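Local coordinates for putative lipoprotein (Bacteroides thetaiotaomicron, PDB 4Q1Z) that is of unknown function but, as a putative lipoprotein of the DUF4876 family, is probably anchored to the bacterial membrane through a lipid, at residues Y143-Y148 with G185-L190; S220-F225 with K392-N397. All coordinates share one frame; numbering follows the deposited sequence.

Interaction 1 and interaction 2 lie side by side in the larger of the two domains, their centres about 12 Å apart. Trp396 joins them: its NE1 lies 2.8 Å from Pro189 O, a probable hydrogen bond that ties the indole of interaction 2 to the short strand of interaction 1. Tyr188 packs against both Phe223 and Trp396: its CE1 is 3.6 Å from Phe223 CZ and its CD1 3.7 Å from Trp396 CE3, and its ring meets both others edge-to-face. Leu144 CD1 adds a looser touch on Trp396 CZ2. The residues 392-397, close to the C-terminus, are thereby packed against two separate parts of the domain. No active site is known here.

Interaction 1 of 2, residues Y143-Y148 with G185-L190; sequences YLDGIY and GTEYPL
Asp145 OD2 accepts hydrogen bonds from two backbone amides of the facing loop: Glu187 N at 2.8 Å, on the syn side of the carboxylate, and Gly185 N at 3.1 Å, from well above its plane. Both come from the same face. The second oxygen, OD1, takes Tyr188 N at 2.8 Å, again on the syn side, so the carboxylate is held at both oxygens. An aspartate suits this place: chi1 (-54°) puts CG anti to the carbonyl carbon, and the carboxylate, turned at chi2 (49°), offers both oxygens to the amides of the 185-188 loop, whose N-H groups would probably stabilise the negative charge. At the backbone angles with which Gly185 presents its N-H to OD2, a CB would jam against the preceding carbonyl O, hence glycine.

Next to this grip, Leu144 N donates a fairly straight bond to Tyr188 O (2.8 Å, 163° at the hydrogen). Tyr143 and Pro189 form an antiparallel non-hydrogen-bonded pair with their side chains on the same face of the small sheet. There the phenol crosses the proline obliquely, CE1 3.4 Å from Pro189 CB, while Thr186 CG2 lies over one ring face near the rim. On the buried side Leu144 CD1 meets Leu190 CD1 at 3.9 Å.

After Tyr143 the chain makes a type II turn from Leu144 to Ile147, with Gly146 at the positive phi that favours glycine, and runs into strand 148-152. Leu190 and the neighbouring Leu144 rest the two-stranded sheet of 142-143 and 189-190 on Cys196 of strand 195-199, while Tyr188 reaches Tyr238 on strand 238-245.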
loop_
_atom_site.group_PDB
_atom_site.type_symbol
_atom_site.label_atom_id
_atom_site.label_comp_id
_atom_site.label_asym_id
_atom_site.label_seq_id
_atom_site.Cartn_x
_atom_site.Cartn_y
_atom_site.Cartn_z
ATOM N N TYR A 143 1.141 7.624 9.995
ATOM C CA TYR A 143 1.517 6.835 11.161
ATOM C C TYR A 143 0.913 5.458 11.077
ATOM O O TYR A 143 -0.309 5.320 10.970
ATOM C CB TYR A 143 1.118 7.537 12.454
ATOM C CG TYR A 143 1.990 8.737 12.736
ATOM C CD1 TYR A 143 3.182 8.608 13.441
ATOM C CD2 TYR A 143 1.620 10.007 12.307
ATOM C CE1 TYR A 143 3.971 9.716 13.734
ATOM C CE2 TYR A 143 2.410 11.120 12.579
ATOM C CZ TYR A 143 3.586 10.970 13.293
ATOM O OH TYR A 143 4.376 12.067 13.546
ATOM N N LEU A 144 1.769 4.428 11.121
ATOM C CA LEU A 144 1.343 3.029 11.032
ATOM C C LEU A 144 0.674 2.518 12.302
ATOM O O LEU A 144 0.015 1.489 12.253
ATOM C CB LEU A 144 2.539 2.114 10.717
ATOM C CG LEU A 144 3.170 2.223 9.338
ATOM C CD1 LEU A 144 4.471 1.497 9.333
ATOM C CD2 LEU A 144 2.240 1.671 8.249
ATOM N N ASP A 145 0.818 3.222 13.418
ATOM C CA ASP A 145 0.282 2.813 14.716
ATOM C C ASP A 145 -1.181 2.354 14.656
ATOM O O ASP A 145 -2.051 3.087 14.196
ATOM C CB ASP A 145 0.408 3.961 15.722
ATOM C CG ASP A 145 1.800 4.502 15.855
ATOM O OD1 ASP A 145 2.426 4.776 14.818
ATOM O OD2 ASP A 145 2.267 4.648 16.997
ATOM N N GLY A 146 -1.425 1.142 15.126
ATOM C CA GLY A 146 -2.764 0.572 15.214
ATOM C C GLY A 146 -3.492 0.229 13.933
ATOM O O GLY A 146 -4.683 -0.101 13.996
ATOM N N ILE A 147 -2.808 0.341 12.760
ATOM C CA ILE A 147 -3.375 -0.045 11.470
ATOM C C ILE A 147 -3.405 -1.573 11.493
ATOM O O ILE A 147 -2.508 -2.199 12.073
ATOM C CB ILE A 147 -2.595 0.558 10.270
ATOM C CG1 ILE A 147 -2.974 2.043 10.079
ATOM C CG2 ILE A 147 -2.851 -0.227 8.970
ATOM C CD1 ILE A 147 -2.150 2.777 9.116
ATOM N N TYR A 148 -4.474 -2.161 10.931
ATOM C CA TYR A 148 -4.684 -3.598 10.917
ATOM C C TYR A 148 -4.219 -4.242 9.640
ATOM O O TYR A 148 -4.205 -3.608 8.591
ATOM C CB TYR A 148 -6.167 -3.891 11.093
ATOM C CG TYR A 148 -6.709 -3.505 12.443
ATOM C CD1 TYR A 148 -7.210 -2.229 12.673
ATOM C CD2 TYR A 148 -6.721 -4.414 13.498
ATOM C CE1 TYR A 148 -7.698 -1.861 13.922
ATOM C CE2 TYR A 148 -7.194 -4.055 14.755
ATOM C CZ TYR A 148 -7.691 -2.778 14.962
ATOM O OH TYR A 148 -8.159 -2.409 16.203
ATOM N N GLY A 185 0.157 5.881 18.839
ATOM C CA GLY A 185 -0.427 6.735 17.810
ATOM C C GLY A 185 0.598 7.510 17.006
ATOM O O GLY A 185 0.328 7.896 15.865
ATOM N N THR A 186 1.786 7.735 17.587
ATOM C CA THR A 186 2.847 8.523 16.954
ATOM C C THR A 186 4.231 7.818 16.980
ATOM O O THR A 186 5.238 8.416 16.574
ATOM C CB THR A 186 2.929 9.912 17.626
ATOM O OG1 THR A 186 2.887 9.761 19.059
ATOM C CG2 THR A 186 1.834 10.878 17.120
ATOM N N GLU A 187 4.270 6.548 17.407
ATOM C CA GLU A 187 5.504 5.766 17.478
ATOM C C GLU A 187 6.027 5.283 16.099
ATOM O O GLU A 187 7.248 5.243 15.924
ATOM C CB GLU A 187 5.327 4.545 18.397
ATOM C CG GLU A 187 5.319 4.876 19.877
ATOM C CD GLU A 187 4.879 3.730 20.766
ATOM O OE1 GLU A 187 5.637 2.740 20.893
ATOM O OE2 GLU A 187 3.774 3.825 21.344
ATOM N N TYR A 188 5.157 4.874 15.149
ATOM C CA TYR A 188 5.698 4.345 13.889
ATOM C C TYR A 188 5.303 5.161 12.663
ATOM O O TYR A 188 4.464 4.717 11.870
ATOM C CB TYR A 188 5.352 2.856 13.679
ATOM C CG TYR A 188 5.736 1.999 14.864
ATOM C CD1 TYR A 188 7.027 1.494 14.994
ATOM C CD2 TYR A 188 4.832 1.761 15.899
ATOM C CE1 TYR A 188 7.396 0.736 16.107
ATOM C CE2 TYR A 188 5.199 1.033 17.027
ATOM C CZ TYR A 188 6.477 0.507 17.121
ATOM O OH TYR A 188 6.827 -0.214 18.238
ATOM N N PRO A 189 5.984 6.309 12.424
ATOM C CA PRO A 189 5.697 7.070 11.207
ATOM C C PRO A 189 6.418 6.517 9.988
ATOM O O PRO A 189 7.551 6.008 10.076
ATOM C CB PRO A 189 6.224 8.462 11.530
ATOM C CG PRO A 189 7.335 8.226 12.480
ATOM C CD PRO A 189 7.032 6.975 13.233
ATOM N N LEU A 190 5.770 6.692 8.830
ATOM C CA LEU A 190 6.323 6.350 7.544
ATOM C C LEU A 190 6.301 7.633 6.710
ATOM O O LEU A 190 5.263 8.280 6.587
ATOM C CB LEU A 190 5.510 5.198 6.927
ATOM C CG LEU A 190 6.266 4.071 6.202
ATOM C CD1 LEU A 190 7.158 3.293 7.134
ATOM C CD2 LEU A 190 5.294 3.121 5.560
#

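Interaction 2 of 2, residues S220-F225 with K392-N397; sequences SSEFEF and KMPSWN
The indole of Trp396 has Pro394 CG over one face, 3.6 Å above the plane, offset toward the rim. Its six-membered ring meets the ring of Phe223 obliquely, with planes at 68° and centroids 5.7 Å apart. Trp396 CH2 lies in the plane of the Phe223 ring, at its edge, 3.5 Å from CE1. Glu222 CB comes within 3.7 Å of Trp396 CZ3, and the carboxylate plane stands almost perpendicular to the indole. A tryptophan suits this place because its broad apolar end packs on Phe223 and Glu222 while its NE1 donates to Pro189 O.

Residues 394-397 form a type I turn, closed by Asn397 N bonding to Pro394 O. This turn packs against the start of strand 223-224, a short member of the large mixed sheet between strands 195-199 and 238-245.

At the last residue of the turn the contact becomes polar. Asn397 ND2 donates to Ser220 O at 2.8 Å and to Glu222 OE2 at 3.1 Å. Asparagine suits because its amide has two coplanar N-H groups, enough for a carbonyl and a carboxylate. Both acceptors lie in or near the amide plane, but OE2 is approached from above the carboxylate plane. An alanine in place of Asn397 would probably leave Ser220 O and Glu222 OE2 without this shared donor and weaken the turn's hold on residues 220-222. Arg387 NH2 also reaches both acceptors, with a salt bridge to Glu222 OE2 and a hydrogen bond to Ser220 O. Ile197 N is hydrogen-bonded to Glu222 OE1, and Thr399 OG1 to Asn397 OD1. The bend at chi2 (73°) turns CD of Glu222 toward Pro394, met tip to tip, OE2 and CG against the ring's CD and CG. Selenomethionine Met393 brings CE to 4.0 Å from Ser220 CB.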
loop_
_atom_site.group_PDB
_atom_site.type_symbol
_atom_site.label_atom_id
_atom_site.label_comp_id
_atom_site.label_asym_id
_atom_site.label_seq_id
_atom_site.Cartn_x
_atom_site.Cartn_y
_atom_site.Cartn_z
ATOM N N SER A 220 16.310 -7.703 8.201
ATOM C CA SER A 220 16.151 -6.239 8.323
ATOM C C SER A 220 14.692 -5.773 8.223
ATOM O O SER A 220 14.446 -4.562 8.196
ATOM C CB SER A 220 17.008 -5.497 7.302
ATOM O OG SER A 220 16.566 -5.780 5.986
ATOM N N SER A 221 13.727 -6.711 8.213
ATOM C CA SER A 221 12.288 -6.393 8.218
ATOM C C SER A 221 11.984 -5.559 9.445
ATOM O O SER A 221 12.523 -5.849 10.510
ATOM C CB SER A 221 11.447 -7.672 8.243
ATOM O OG SER A 221 11.596 -8.477 7.085
ATOM N N GLU A 222 11.161 -4.517 9.303
ATOM C CA GLU A 222 10.760 -3.639 10.410
ATOM C C GLU A 222 9.930 -4.421 11.418
ATOM O O GLU A 222 10.168 -4.343 12.624
ATOM C CB GLU A 222 9.952 -2.439 9.870
ATOM C CG GLU A 222 10.779 -1.386 9.141
ATOM C CD GLU A 222 11.291 -1.763 7.768
ATOM O OE1 GLU A 222 10.560 -2.441 7.011
ATOM O OE2 GLU A 222 12.418 -1.342 7.435
ATOM N N PHE A 223 8.977 -5.208 10.905
ATOM C CA PHE A 223 8.049 -6.010 11.698
ATOM C C PHE A 223 8.066 -7.484 11.314
ATOM O O PHE A 223 8.592 -7.863 10.266
ATOM C CB PHE A 223 6.610 -5.456 11.583
ATOM C CG PHE A 223 6.379 -4.262 12.471
ATOM C CD1 PHE A 223 6.757 -2.991 12.063
ATOM C CD2 PHE A 223 5.876 -4.422 13.755
ATOM C CE1 PHE A 223 6.609 -1.895 12.915
ATOM C CE2 PHE A 223 5.750 -3.335 14.611
ATOM C CZ PHE A 223 6.097 -2.074 14.181
ATOM N N GLU A 224 7.519 -8.319 12.206
ATOM C CA GLU A 224 7.353 -9.747 12.008
ATOM C C GLU A 224 6.126 -10.236 12.731
ATOM O O GLU A 224 5.715 -9.631 13.703
ATOM C CB GLU A 224 8.583 -10.543 12.427
ATOM C CG GLU A 224 8.912 -10.508 13.903
ATOM C CD GLU A 224 9.953 -11.524 14.298
ATOM O OE1 GLU A 224 10.283 -12.395 13.464
ATOM O OE2 GLU A 224 10.456 -11.438 15.438
ATOM N N PHE A 225 5.521 -11.314 12.215
ATOM C CA PHE A 225 4.359 -11.988 12.790
ATOM C C PHE A 225 4.839 -13.108 13.721
ATOM O O PHE A 225 4.640 -14.287 13.407
ATOM C CB PHE A 225 3.476 -12.557 11.678
ATOM C CG PHE A 225 2.853 -11.549 10.752
ATOM C CD1 PHE A 225 1.744 -10.807 11.151
ATOM C CD2 PHE A 225 3.300 -11.417 9.441
ATOM C CE1 PHE A 225 1.129 -9.902 10.275
ATOM C CE2 PHE A 225 2.669 -10.523 8.553
ATOM C CZ PHE A 225 1.593 -9.764 8.985
ATOM N N LYS A 392 12.905 3.557 1.002
ATOM C CA LYS A 392 13.746 3.852 2.162
ATOM C C LYS A 392 13.269 3.170 3.453
ATOM O O LYS A 392 12.073 3.037 3.716
ATOM C CB LYS A 392 13.867 5.377 2.372
HETATM N N MSE A 393 14.235 2.748 4.264
HETATM C CA MSE A 393 14.003 2.110 5.559
HETATM C C MSE A 393 13.697 3.214 6.599
HETATM O O MSE A 393 14.459 4.185 6.652
HETATM C CB MSE A 393 15.249 1.296 5.940
HETATM C CG MSE A 393 15.227 0.734 7.342
HETATM SE SE MSE A 393 17.006 0.184 7.878
HETATM C CE MSE A 393 17.106 -1.476 7.006
ATOM N N PRO A 394 12.611 3.107 7.421
ATOM C CA PRO A 394 12.324 4.173 8.402
ATOM C C PRO A 394 13.391 4.253 9.475
ATOM O O PRO A 394 13.968 3.229 9.836
ATOM C CB PRO A 394 10.971 3.772 8.989
ATOM C CG PRO A 394 10.877 2.322 8.767
ATOM C CD PRO A 394 11.607 2.022 7.504
ATOM N N SER A 395 13.638 5.458 9.989
ATOM C CA SER A 395 14.663 5.728 11.010
ATOM C C SER A 395 14.548 4.847 12.281
ATOM O O SER A 395 15.564 4.621 12.936
ATOM C CB SER A 395 14.626 7.198 11.419
ATOM O OG SER A 395 13.317 7.576 11.809
ATOM N N TRP A 396 13.330 4.362 12.619
ATOM C CA TRP A 396 13.045 3.550 13.818
ATOM C C TRP A 396 13.278 2.012 13.626
ATOM O O TRP A 396 12.932 1.227 14.522
ATOM C CB TRP A 396 11.607 3.810 14.323
ATOM C CG TRP A 396 10.522 3.746 13.274
ATOM C CD1 TRP A 396 9.893 4.803 12.686
ATOM C CD2 TRP A 396 9.895 2.563 12.752
ATOM N NE1 TRP A 396 8.934 4.356 11.811
ATOM C CE2 TRP A 396 8.911 2.985 11.830
ATOM C CE3 TRP A 396 10.095 1.182 12.943
ATOM C CZ2 TRP A 396 8.129 2.075 11.096
ATOM C CZ3 TRP A 396 9.317 0.282 12.222
ATOM C CH2 TRP A 396 8.348 0.728 11.315
ATOM N N ASN A 397 13.861 1.592 12.483
ATOM C CA ASN A 397 14.179 0.188 12.221
ATOM C C ASN A 397 15.178 -0.321 13.259
ATOM O O ASN A 397 16.184 0.332 13.522
ATOM C CB ASN A 397 14.723 0.011 10.798
ATOM C CG ASN A 397 15.217 -1.385 10.477
ATOM O OD1 ASN A 397 16.255 -1.812 10.966
ATOM N ND2 ASN A 397 14.552 -2.081 9.567
#